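Local coordinates for putative cytochrome P450 154A1 (Streptomyces coelicolor, PDB 1ODO), which is a putative bacterial cytochrome P450, a mostly helical haem protein that binds iron protoporphyrin IX and 4-phenyl-1H-imidazole, at residues L8-T13 and P391-N396; L36-W41 and G74-A79; V289-L294 and P314-Y319. All coordinates share one frame; numbering follows the deposited sequence.

Contact 1: residues L8-T13 and P391-N396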
loop_
_atom_site.group_PDB
_atom_site.type_symbol
_atom_site.label_atom_id
_atom_site.label_comp_id
_atom_site.label_asym_id
_atom_site.label_seq_id
_atom_site.Cartn_x
_atom_site.Cartn_y
_atom_site.Cartn_z
ATOM N N LEU A 8 18.725 14.029 5.966
ATOM C CA LEU A 8 17.447 14.678 6.241
ATOM C C LEU A 8 16.598 13.650 6.976
ATOM O O LEU A 8 16.325 12.574 6.446
ATOM C CB LEU A 8 16.752 15.072 4.936
ATOM C CG LEU A 8 15.338 15.637 5.096
ATOM C CD1 LEU A 8 15.391 16.960 5.842
ATOM C CD2 LEU A 8 14.707 15.826 3.729
ATOM N N VAL A 9 16.174 13.976 8.192
ATOM C CA VAL A 9 15.363 13.048 8.969
ATOM C C VAL A 9 13.881 13.096 8.616
ATOM O O VAL A 9 13.217 14.109 8.814
ATOM C CB VAL A 9 15.523 13.312 10.481
ATOM C CG1 VAL A 9 14.753 12.263 11.276
ATOM C CG2 VAL A 9 16.994 13.285 10.856
ATOM N N LEU A 10 13.367 11.990 8.085
ATOM C CA LEU A 10 11.961 11.917 7.709
ATOM C C LEU A 10 11.109 11.732 8.965
ATOM O O LEU A 10 11.406 10.891 9.809
ATOM C CB LEU A 10 11.739 10.763 6.728
ATOM C CG LEU A 10 12.588 10.835 5.452
ATOM C CD1 LEU A 10 12.193 9.709 4.511
ATOM C CD2 LEU A 10 12.393 12.188 4.772
ATOM N N ASP A 11 10.057 12.538 9.074
ATOM C CA ASP A 11 9.133 12.512 10.205
ATOM C C ASP A 11 8.389 11.178 10.353
ATOM O O ASP A 11 7.556 10.828 9.521
ATOM C CB ASP A 11 8.149 13.678 10.040
ATOM C CG ASP A 11 7.130 13.764 11.157
ATOM O OD1 ASP A 11 7.303 13.110 12.204
ATOM O OD2 ASP A 11 6.148 14.512 10.978
ATOM N N PRO A 12 8.679 10.424 11.430
ATOM C CA PRO A 12 8.030 9.127 11.672
ATOM C C PRO A 12 6.517 9.220 11.874
ATOM O O PRO A 12 5.812 8.224 11.729
ATOM C CB PRO A 12 8.727 8.614 12.937
ATOM C CG PRO A 12 10.052 9.316 12.931
ATOM C CD PRO A 12 9.688 10.703 12.467
ATOM N N THR A 13 6.022 10.405 12.218
ATOM C CA THR A 13 4.586 10.591 12.437
ATOM C C THR A 13 3.816 10.990 11.180
ATOM O O THR A 13 2.587 11.064 11.203
ATOM C CB THR A 13 4.315 11.659 13.519
ATOM O OG1 THR A 13 4.643 12.958 13.009
ATOM C CG2 THR A 13 5.158 11.384 14.754
ATOM N N PRO A 391 -0.777 8.333 11.614
ATOM C CA PRO A 391 0.613 8.507 12.057
ATOM C C PRO A 391 1.557 7.504 11.404
ATOM O O PRO A 391 1.897 6.483 11.999
ATOM C CB PRO A 391 0.519 8.306 13.572
ATOM C CG PRO A 391 -0.912 8.648 13.886
ATOM C CD PRO A 391 -1.642 7.990 12.754
ATOM N N SER A 392 1.980 7.800 10.178
ATOM C CA SER A 392 2.878 6.904 9.466
ATOM C C SER A 392 3.660 7.608 8.365
ATOM O O SER A 392 3.130 8.464 7.652
ATOM C CB SER A 392 2.078 5.751 8.851
ATOM O OG SER A 392 2.925 4.851 8.153
ATOM N N LEU A 393 4.928 7.234 8.242
ATOM C CA LEU A 393 5.807 7.801 7.233
ATOM C C LEU A 393 5.528 7.038 5.935
ATOM O O LEU A 393 5.845 7.500 4.842
ATOM C CB LEU A 393 7.264 7.608 7.660
ATOM C CG LEU A 393 8.383 7.917 6.663
ATOM C CD1 LEU A 393 8.340 9.387 6.261
ATOM C CD2 LEU A 393 9.724 7.586 7.307
ATOM N N ILE A 394 4.913 5.865 6.073
ATOM C CA ILE A 394 4.589 5.026 4.923
ATOM C C ILE A 394 3.140 5.183 4.451
ATOM O O ILE A 394 2.896 5.568 3.307
ATOM C CB ILE A 394 4.865 3.536 5.247
ATOM C CG1 ILE A 394 6.340 3.360 5.633
ATOM C CG2 ILE A 394 4.525 2.663 4.042
ATOM C CD1 ILE A 394 6.708 1.955 6.054
ATOM N N SER A 395 2.182 4.889 5.328
ATOM C CA SER A 395 0.766 5.005 4.973
ATOM C C SER A 395 0.297 6.447 4.824
ATOM O O SER A 395 0.650 7.308 5.629
ATOM C CB SER A 395 -0.103 4.302 6.019
ATOM O OG SER A 395 0.137 2.909 6.014
ATOM N N ASN A 396 -0.516 6.694 3.797
ATOM C CA ASN A 396 -1.046 8.024 3.521
ATOM C C ASN A 396 -2.580 8.017 3.550
ATOM O O ASN A 396 -3.234 7.683 2.563
ATOM C CB ASN A 396 -0.539 8.506 2.154
ATOM C CG ASN A 396 -1.099 9.864 1.756
ATOM O OD1 ASN A 396 -1.397 10.704 2.606
ATOM N ND2 ASN A 396 -1.219 10.095 0.448
#
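Leu-393 holds CG anti to its backbone N (chi1 170°), and chi2 (61°) then places CD1 3.7 Å from Leu-10 CB, with CD2 almost as close to the same carbon. Leu-10 offers that CB directly, its bond from CA pointing toward 391-396. Leu-393 CD1 also rests 3.6 Å from Asp-11 O, so one methyl meets both a side chain and the backbone. The touching parts of the two segments run nearly antiparallel; beyond the leucines they meet through main chain. Thr-13 O receives a CA-H...O contact from Pro-391 CA at 3.3 Å, with 151° at the hydrogen. Each segment braces its own bend. In the Asx turn of 8-13, Asp-11 OD1 accepts from Thr-13 N at 3.0 Å and from Thr-13 OG1 at 2.8 Å. The amide comes from well above the carboxylate plane and the hydroxyl on the syn side, both from the same face, which should keep the carboxylate from turning. In 391-396, Ser-392 OG accepts from Ile-394 N and, at 2.9 Å, from Ser-395 N, an ST turn and ST motif at once; the hydroxyl is further bonded to Phe-175 O. Thr-177 OG1 bonds to both Pro-12 O and Leu-393 N and so bridges the segments. The contact thus joins a segment near the N-terminus of this P450 to the loop before its last strand, 402-404. Leu-10 packs on Val-33 and Val-35 of strand 30-35, the neighbour of edge strand 8-9 in the mixed sheet; Leu-393 touches Glu-20 of helix 17-25, and Ile-394 lies against Phe-175 of helix 161-175.

Contact 2: residues L36-W41 and G74-A79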
loop_
_atom_site.group_PDB
_atom_site.type_symbol
_atom_site.label_atom_id
_atom_site.label_comp_id
_atom_site.label_asym_id
_atom_site.label_seq_id
_atom_site.Cartn_x
_atom_site.Cartn_y
_atom_site.Cartn_z
ATOM N N LEU A 36 14.073 6.400 10.487
ATOM C CA LEU A 36 14.086 5.767 11.800
ATOM C C LEU A 36 15.460 5.214 12.191
ATOM O O LEU A 36 15.571 4.108 12.724
ATOM C CB LEU A 36 13.022 4.662 11.868
ATOM C CG LEU A 36 11.590 5.160 12.119
ATOM C CD1 LEU A 36 11.062 5.902 10.897
ATOM C CD2 LEU A 36 10.688 3.977 12.443
ATOM N N GLY A 37 16.510 5.987 11.922
ATOM C CA GLY A 37 17.850 5.540 12.271
ATOM C C GLY A 37 18.683 4.928 11.160
ATOM O O GLY A 37 19.887 4.735 11.329
ATOM N N VAL A 38 18.056 4.599 10.037
ATOM C CA VAL A 38 18.782 4.011 8.912
ATOM C C VAL A 38 18.895 5.065 7.817
ATOM O O VAL A 38 17.888 5.642 7.405
ATOM C CB VAL A 38 18.052 2.766 8.345
ATOM C CG1 VAL A 38 18.651 2.372 6.998
ATOM C CG2 VAL A 38 18.173 1.602 9.330
ATOM N N GLN A 39 20.117 5.330 7.362
ATOM C CA GLN A 39 20.325 6.324 6.315
ATOM C C GLN A 39 20.249 5.672 4.942
ATOM O O GLN A 39 20.806 4.597 4.715
ATOM C CB GLN A 39 21.676 7.022 6.485
ATOM C CG GLN A 39 21.797 7.848 7.760
ATOM C CD GLN A 39 21.969 6.994 9.000
ATOM O OE1 GLN A 39 22.947 6.259 9.127
ATOM N NE2 GLN A 39 21.019 7.089 9.924
ATOM N N ALA A 40 19.555 6.330 4.023
ATOM C CA ALA A 40 19.412 5.796 2.680
ATOM C C ALA A 40 19.176 6.897 1.668
ATOM O O ALA A 40 18.884 8.041 2.021
ATOM C CB ALA A 40 18.247 4.815 2.637
ATOM N N TRP A 41 19.295 6.533 0.400
ATOM C CA TRP A 41 19.086 7.487 -0.671
ATOM C C TRP A 41 17.613 7.533 -1.044
ATOM O O TRP A 41 17.078 6.560 -1.576
ATOM C CB TRP A 41 19.877 7.089 -1.917
ATOM C CG TRP A 41 21.350 7.296 -1.805
ATOM C CD1 TRP A 41 22.293 6.347 -1.537
ATOM C CD2 TRP A 41 22.057 8.528 -1.987
ATOM N NE1 TRP A 41 23.548 6.911 -1.548
ATOM C CE2 TRP A 41 23.433 8.248 -1.821
ATOM C CE3 TRP A 41 21.662 9.842 -2.277
ATOM C CZ2 TRP A 41 24.422 9.236 -1.937
ATOM C CZ3 TRP A 41 22.646 10.828 -2.393
ATOM C CH2 TRP A 41 24.011 10.515 -2.222
ATOM N N GLY A 74 18.461 -6.107 14.433
ATOM C CA GLY A 74 18.141 -6.146 15.850
ATOM C C GLY A 74 17.800 -4.811 16.494
ATOM O O GLY A 74 17.264 -4.779 17.602
ATOM N N THR A 75 18.079 -3.709 15.805
ATOM C CA THR A 75 17.788 -2.391 16.364
ATOM C C THR A 75 16.789 -1.527 15.597
ATOM O O THR A 75 16.160 -0.649 16.180
ATOM C CB THR A 75 19.077 -1.564 16.512
ATOM O OG1 THR A 75 19.671 -1.375 15.222
ATOM C CG2 THR A 75 20.065 -2.274 17.432
ATOM N N TRP A 76 16.637 -1.772 14.302
ATOM C CA TRP A 76 15.709 -0.986 13.493
ATOM C C TRP A 76 14.246 -1.380 13.677
ATOM O O TRP A 76 13.878 -2.543 13.513
ATOM C CB TRP A 76 16.093 -1.109 12.020
ATOM C CG TRP A 76 15.521 -0.048 11.128
ATOM C CD1 TRP A 76 15.369 1.278 11.420
ATOM C CD2 TRP A 76 15.171 -0.196 9.747
ATOM N NE1 TRP A 76 14.953 1.968 10.303
ATOM C CE2 TRP A 76 14.826 1.086 9.262
ATOM C CE3 TRP A 76 15.121 -1.288 8.869
ATOM C CZ2 TRP A 76 14.440 1.308 7.935
ATOM C CZ3 TRP A 76 14.736 -1.067 7.547
ATOM C CH2 TRP A 76 14.402 0.221 7.095
ATOM N N PRO A 77 13.391 -0.405 14.023
ATOM C CA PRO A 77 11.963 -0.668 14.222
ATOM C C PRO A 77 11.264 -1.163 12.956
ATOM O O PRO A 77 10.208 -1.783 13.036
ATOM C CB PRO A 77 11.424 0.685 14.687
ATOM C CG PRO A 77 12.596 1.281 15.416
ATOM C CD PRO A 77 13.741 0.955 14.475
ATOM N N LEU A 78 11.850 -0.887 11.792
ATOM C CA LEU A 78 11.256 -1.316 10.525
ATOM C C LEU A 78 11.878 -2.594 9.970
ATOM O O LEU A 78 11.697 -2.919 8.797
ATOM C CB LEU A 78 11.389 -0.207 9.474
ATOM C CG LEU A 78 10.768 1.153 9.810
ATOM C CD1 LEU A 78 10.841 2.056 8.588
ATOM C CD2 LEU A 78 9.322 0.969 10.239
ATOM N N ALA A 79 12.593 -3.326 10.822
ATOM C CA ALA A 79 13.248 -4.567 10.418
ATOM C C ALA A 79 12.377 -5.556 9.646
ATOM O O ALA A 79 12.844 -6.182 8.694
ATOM C CB ALA A 79 13.846 -5.257 11.646
#
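Val-38 drives its CG2 methyl into the face of the Trp-76 indole, a CH-pi contact in which CG2 stands 3.3 Å from the centroid of the five-membered ring and only 6° off the ring normal. CG1 is anti to the backbone N (chi1 167°), which leaves CG2 beside that N and over the pyrrole part of the indole. CG2 lies 3.4 Å from both Trp-76 NE1 and Trp-76 CE2, and Val-38 CB follows above CE2 and CZ2, so the branched valine forms a blunt knob on a flat plate. The opposite face of the plate is filled from within its own segment by Leu-78 CB, 3.5 Å above the plane, and the indole is sandwiched between two aliphatic groups. Leu-36 closes the rim: its carbonyl O lies near the ring plane, 3.1 Å from Trp-76 CD1, while its CB sits 3.7 Å from Trp-76 NE1. That indole N-H is hydrogen-bonded to Val-35 O, the carbonyl just before Leu-36, which would help fix the rotation of the ring. The receiving surface is a type I beta turn from Trp-76 to Ala-79, closed by Ala-79 N to Trp-76 O and leading into helix 80-83, while Leu-36 and Gly-37, the latter with a positive phi, form the tight connection of the beta hairpin of strands 30-35 and 38-43, part of the mixed sheet of the P450 fold. Leu-36 CD2 reaches the corner of the turn, meeting Pro-77 CB on one flank and Leu-78 CG at 3.9 Å on another; the two leucine side chains cross at about a right angle. Leu-78 also rests on Val-35 and Thr-177; Val-38 in turn touches Trp-66.

Contact 3: residues V289-L294 and P314-Y319. With HEM (protoporphyrin IX containing Fe), chain B.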
loop_
_atom_site.group_PDB
_atom_site.type_symbol
_atom_site.label_atom_id
_atom_site.label_comp_id
_atom_site.label_asym_id
_atom_site.label_seq_id
_atom_site.Cartn_x
_atom_site.Cartn_y
_atom_site.Cartn_z
ATOM N N VAL A 289 0.992 4.436 -0.359
ATOM C CA VAL A 289 2.332 4.155 0.155
ATOM C C VAL A 289 3.259 5.275 -0.321
ATOM O O VAL A 289 3.564 5.378 -1.509
ATOM C CB VAL A 289 2.842 2.796 -0.360
ATOM C CG1 VAL A 289 4.276 2.559 0.097
ATOM C CG2 VAL A 289 1.929 1.688 0.149
ATOM N N LYS A 290 3.711 6.109 0.609
ATOM C CA LYS A 290 4.590 7.227 0.268
ATOM C C LYS A 290 6.059 6.908 0.019
ATOM O O LYS A 290 6.688 7.514 -0.849
ATOM C CB LYS A 290 4.481 8.302 1.353
ATOM C CG LYS A 290 3.064 8.845 1.520
ATOM C CD LYS A 290 2.950 9.769 2.729
ATOM C CE LYS A 290 3.054 8.989 4.032
ATOM N NZ LYS A 290 2.935 9.879 5.227
ATOM N N HIS A 291 6.606 5.975 0.792
ATOM C CA HIS A 291 8.011 5.581 0.659
ATOM C C HIS A 291 8.057 4.066 0.780
ATOM O O HIS A 291 7.308 3.484 1.571
ATOM C CB HIS A 291 8.847 6.196 1.784
ATOM C CG HIS A 291 8.783 7.690 1.848
ATOM N ND1 HIS A 291 9.508 8.507 1.007
ATOM C CD2 HIS A 291 8.082 8.515 2.661
ATOM C CE1 HIS A 291 9.257 9.771 1.299
ATOM N NE2 HIS A 291 8.393 9.803 2.300
ATOM N N LEU A 292 8.951 3.430 0.029
ATOM C CA LEU A 292 9.055 1.976 0.075
ATOM C C LEU A 292 10.406 1.431 0.526
ATOM O O LEU A 292 11.377 1.460 -0.219
ATOM C CB LEU A 292 8.708 1.399 -1.309
ATOM C CG LEU A 292 8.296 -0.075 -1.469
ATOM C CD1 LEU A 292 9.467 -1.009 -1.172
ATOM C CD2 LEU A 292 7.123 -0.367 -0.545
ATOM N N PRO A 293 10.487 0.946 1.770
ATOM C CA PRO A 293 11.750 0.388 2.265
ATOM C C PRO A 293 11.784 -1.082 1.823
ATOM O O PRO A 293 10.786 -1.783 1.963
ATOM C CB PRO A 293 11.620 0.537 3.775
ATOM C CG PRO A 293 10.162 0.336 3.999
ATOM C CD PRO A 293 9.508 1.098 2.864
ATOM N N LEU A 294 12.892 -1.555 1.262
ATOM C CA LEU A 294 14.098 -0.777 1.030
ATOM C C LEU A 294 14.851 -1.532 -0.070
ATOM O O LEU A 294 14.599 -2.718 -0.294
ATOM C CB LEU A 294 14.936 -0.739 2.313
ATOM C CG LEU A 294 16.059 0.289 2.460
ATOM C CD1 LEU A 294 15.480 1.698 2.373
ATOM C CD2 LEU A 294 16.760 0.082 3.810
ATOM N N PRO A 314 21.680 1.775 0.997
ATOM C CA PRO A 314 20.236 1.626 0.780
ATOM C C PRO A 314 19.624 2.667 -0.142
ATOM O O PRO A 314 20.133 3.782 -0.275
ATOM C CB PRO A 314 19.648 1.715 2.195
ATOM C CG PRO A 314 20.821 1.443 3.100
ATOM C CD PRO A 314 21.946 2.140 2.395
ATOM N N ILE A 315 18.503 2.286 -0.748
ATOM C CA ILE A 315 17.769 3.143 -1.672
ATOM C C ILE A 315 16.297 3.116 -1.281
ATOM O O ILE A 315 15.681 2.051 -1.232
ATOM C CB ILE A 315 17.910 2.631 -3.115
ATOM C CG1 ILE A 315 19.374 2.713 -3.546
ATOM C CG2 ILE A 315 17.001 3.432 -4.052
ATOM C CD1 ILE A 315 19.672 2.011 -4.861
ATOM N N LEU A 316 15.744 4.289 -0.998
ATOM C CA LEU A 316 14.343 4.416 -0.607
ATOM C C LEU A 316 13.512 5.043 -1.725
ATOM O O LEU A 316 13.698 6.207 -2.060
ATOM C CB LEU A 316 14.234 5.289 0.646
ATOM C CG LEU A 316 12.831 5.497 1.224
ATOM C CD1 LEU A 316 12.386 4.239 1.971
ATOM C CD2 LEU A 316 12.854 6.697 2.165
ATOM N N ALA A 317 12.596 4.274 -2.300
ATOM C CA ALA A 317 11.758 4.795 -3.374
ATOM C C ALA A 317 10.692 5.693 -2.754
ATOM O O ALA A 317 9.853 5.224 -1.984
ATOM C CB ALA A 317 11.105 3.644 -4.137
ATOM N N SER A 318 10.740 6.983 -3.077
ATOM C CA SER A 318 9.776 7.952 -2.550
ATOM C C SER A 318 8.731 8.249 -3.626
ATOM O O SER A 318 8.757 9.290 -4.286
ATOM C CB SER A 318 10.513 9.225 -2.121
ATOM O OG SER A 318 11.366 8.949 -1.016
ATOM N N TYR A 319 7.807 7.306 -3.776
ATOM C CA TYR A 319 6.725 7.371 -4.752
ATOM C C TYR A 319 5.785 8.566 -4.737
ATOM O O TYR A 319 5.472 9.122 -5.795
ATOM C CB TYR A 319 5.907 6.085 -4.653
ATOM C CG TYR A 319 6.696 4.849 -5.018
ATOM C CD1 TYR A 319 6.526 3.659 -4.316
ATOM C CD2 TYR A 319 7.586 4.859 -6.092
ATOM C CE1 TYR A 319 7.221 2.504 -4.676
ATOM C CE2 TYR A 319 8.285 3.710 -6.463
ATOM C CZ TYR A 319 8.093 2.537 -5.749
ATOM O OH TYR A 319 8.774 1.396 -6.112
HETATM C CHA HEM B . 4.020 -4.627 -3.639
HETATM C CHB HEM B . 0.034 -7.241 -2.955
HETATM C CHC HEM B . -2.594 -3.195 -2.759
HETATM C CHD HEM B . 1.396 -0.602 -3.419
HETATM C C1A HEM B . 3.184 -5.707 -3.489
HETATM C C2A HEM B . 3.580 -7.111 -3.493
HETATM C C3A HEM B . 2.472 -7.839 -3.297
HETATM C C4A HEM B . 1.349 -6.920 -3.171
HETATM C CMA HEM B . 2.354 -9.371 -3.208
HETATM C CAA HEM B . 5.029 -7.607 -3.688
HETATM C CBA HEM B . 5.381 -7.691 -5.184
HETATM C CGA HEM B . 6.801 -8.158 -5.501
HETATM O O1A HEM B . 7.711 -7.773 -4.685
HETATM O O2A HEM B . 6.978 -8.851 -6.501
HETATM C C1B HEM B . -1.025 -6.380 -2.834
HETATM C C2B HEM B . -2.396 -6.796 -2.594
HETATM C C3B HEM B . -3.145 -5.658 -2.539
HETATM C C4B HEM B . -2.251 -4.540 -2.740
HETATM C CMB HEM B . -2.856 -8.261 -2.439
HETATM C CAB HEM B . -4.661 -5.506 -2.304
HETATM C CBB HEM B . -5.538 -6.096 -3.420
HETATM C C1C HEM B . -1.724 -2.128 -2.933
HETATM C C2C HEM B . -2.140 -0.717 -2.932
HETATM C C3C HEM B . -1.017 0.015 -3.112
HETATM C C4C HEM B . 0.079 -0.924 -3.231
HETATM C CMC HEM B . -3.618 -0.256 -2.740
HETATM C CAC HEM B . -0.805 1.550 -3.187
HETATM C CBC HEM B . -1.763 2.342 -4.085
HETATM C C1D HEM B . 2.462 -1.451 -3.533
HETATM C C2D HEM B . 3.839 -1.055 -3.713
HETATM C C3D HEM B . 4.583 -2.185 -3.766
HETATM C C4D HEM B . 3.664 -3.293 -3.633
HETATM C CMD HEM B . 4.324 0.405 -3.804
HETATM C CAD HEM B . 6.111 -2.257 -3.909
HETATM C CBD HEM B . 6.727 -1.864 -5.256
HETATM C CGD HEM B . 8.229 -1.961 -5.094
HETATM O O1D HEM B . 8.894 -0.918 -5.072
HETATM O O2D HEM B . 8.699 -3.113 -4.946
HETATM N NA HEM B . 1.824 -5.625 -3.300
HETATM N NB HEM B . -0.960 -4.993 -2.912
HETATM N NC HEM B . -0.368 -2.225 -3.124
HETATM N ND HEM B . 2.362 -2.839 -3.478
HETATM FE FE HEM B . 0.726 -3.911 -3.219
HETATM O O HOH W 1 13.029 1.005 -2.375
#
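Strands 292-294 and 314-317 meet as antiparallel neighbours in the mixed sheet, buried beside the haem. Their axes approach to 5.4 Å at 171°. Leu-292 and Ala-317 form a hydrogen-bonded pair, with Leu-292 N donating to Ala-317 O at 2.8 Å. A water bridges the strands, donating to Leu-292 O and Ile-315 O and accepting from Ala-317 N. Leu-294 CD2 packs 3.7 Å from Pro-314 CB, side by side. Leu-316 holds CG anti to its backbone N (chi1 -178°), 4.1 Å from His-291 CB; its CD1 lies 4.0 Å from Leu-294 CD1 and near Leu-292 O, and its CD2 meets His-291 ND1. As this P450 sheet runs into its haem pocket, Tyr-319 OH, from helix 319-322, donates to propionate HEM O1D at 2.5 Å, in the ring plane. Leu-292 CB touches Tyr-319 CE1 at 3.8 Å, and Leu-292 CG approaches the same oxygen; from its own segment Ala-317 CB sits over one ring face, toward the rim. His-291 ND1 and Ser-318 OG share a hydrogen bond of 2.8 Å in the imidazole plane. The polar chain extends from His-291 NE2 to Glu-20 of helix 17-25 and from Ser-318 OG to Ser-42.

Overall arrangement
All three contacts reach the same mixed sheet. Contact 3 is wholly buried at its inner strands and pairs backbones beside the haem; contact 2 is buried too, but relies on aromatic and aliphatic side chains at the hairpin connection; contact 1, in loops just beyond edge strand 8-9, is partly exposed and has small apolar and main-chain touches. Contacts 2 and 3 share neighbouring strands, Trp-41 bonding through its backbone to Pro-314 and Leu-316. Contact 1 meets contact 3 where Lys-290 NZ bonds to Ser-392 O and Lys-290 N to Ile-394 O. It meets contact 2 through packing, Leu-36 CD1 lying against Pro-12 CG and Leu-393 CD2.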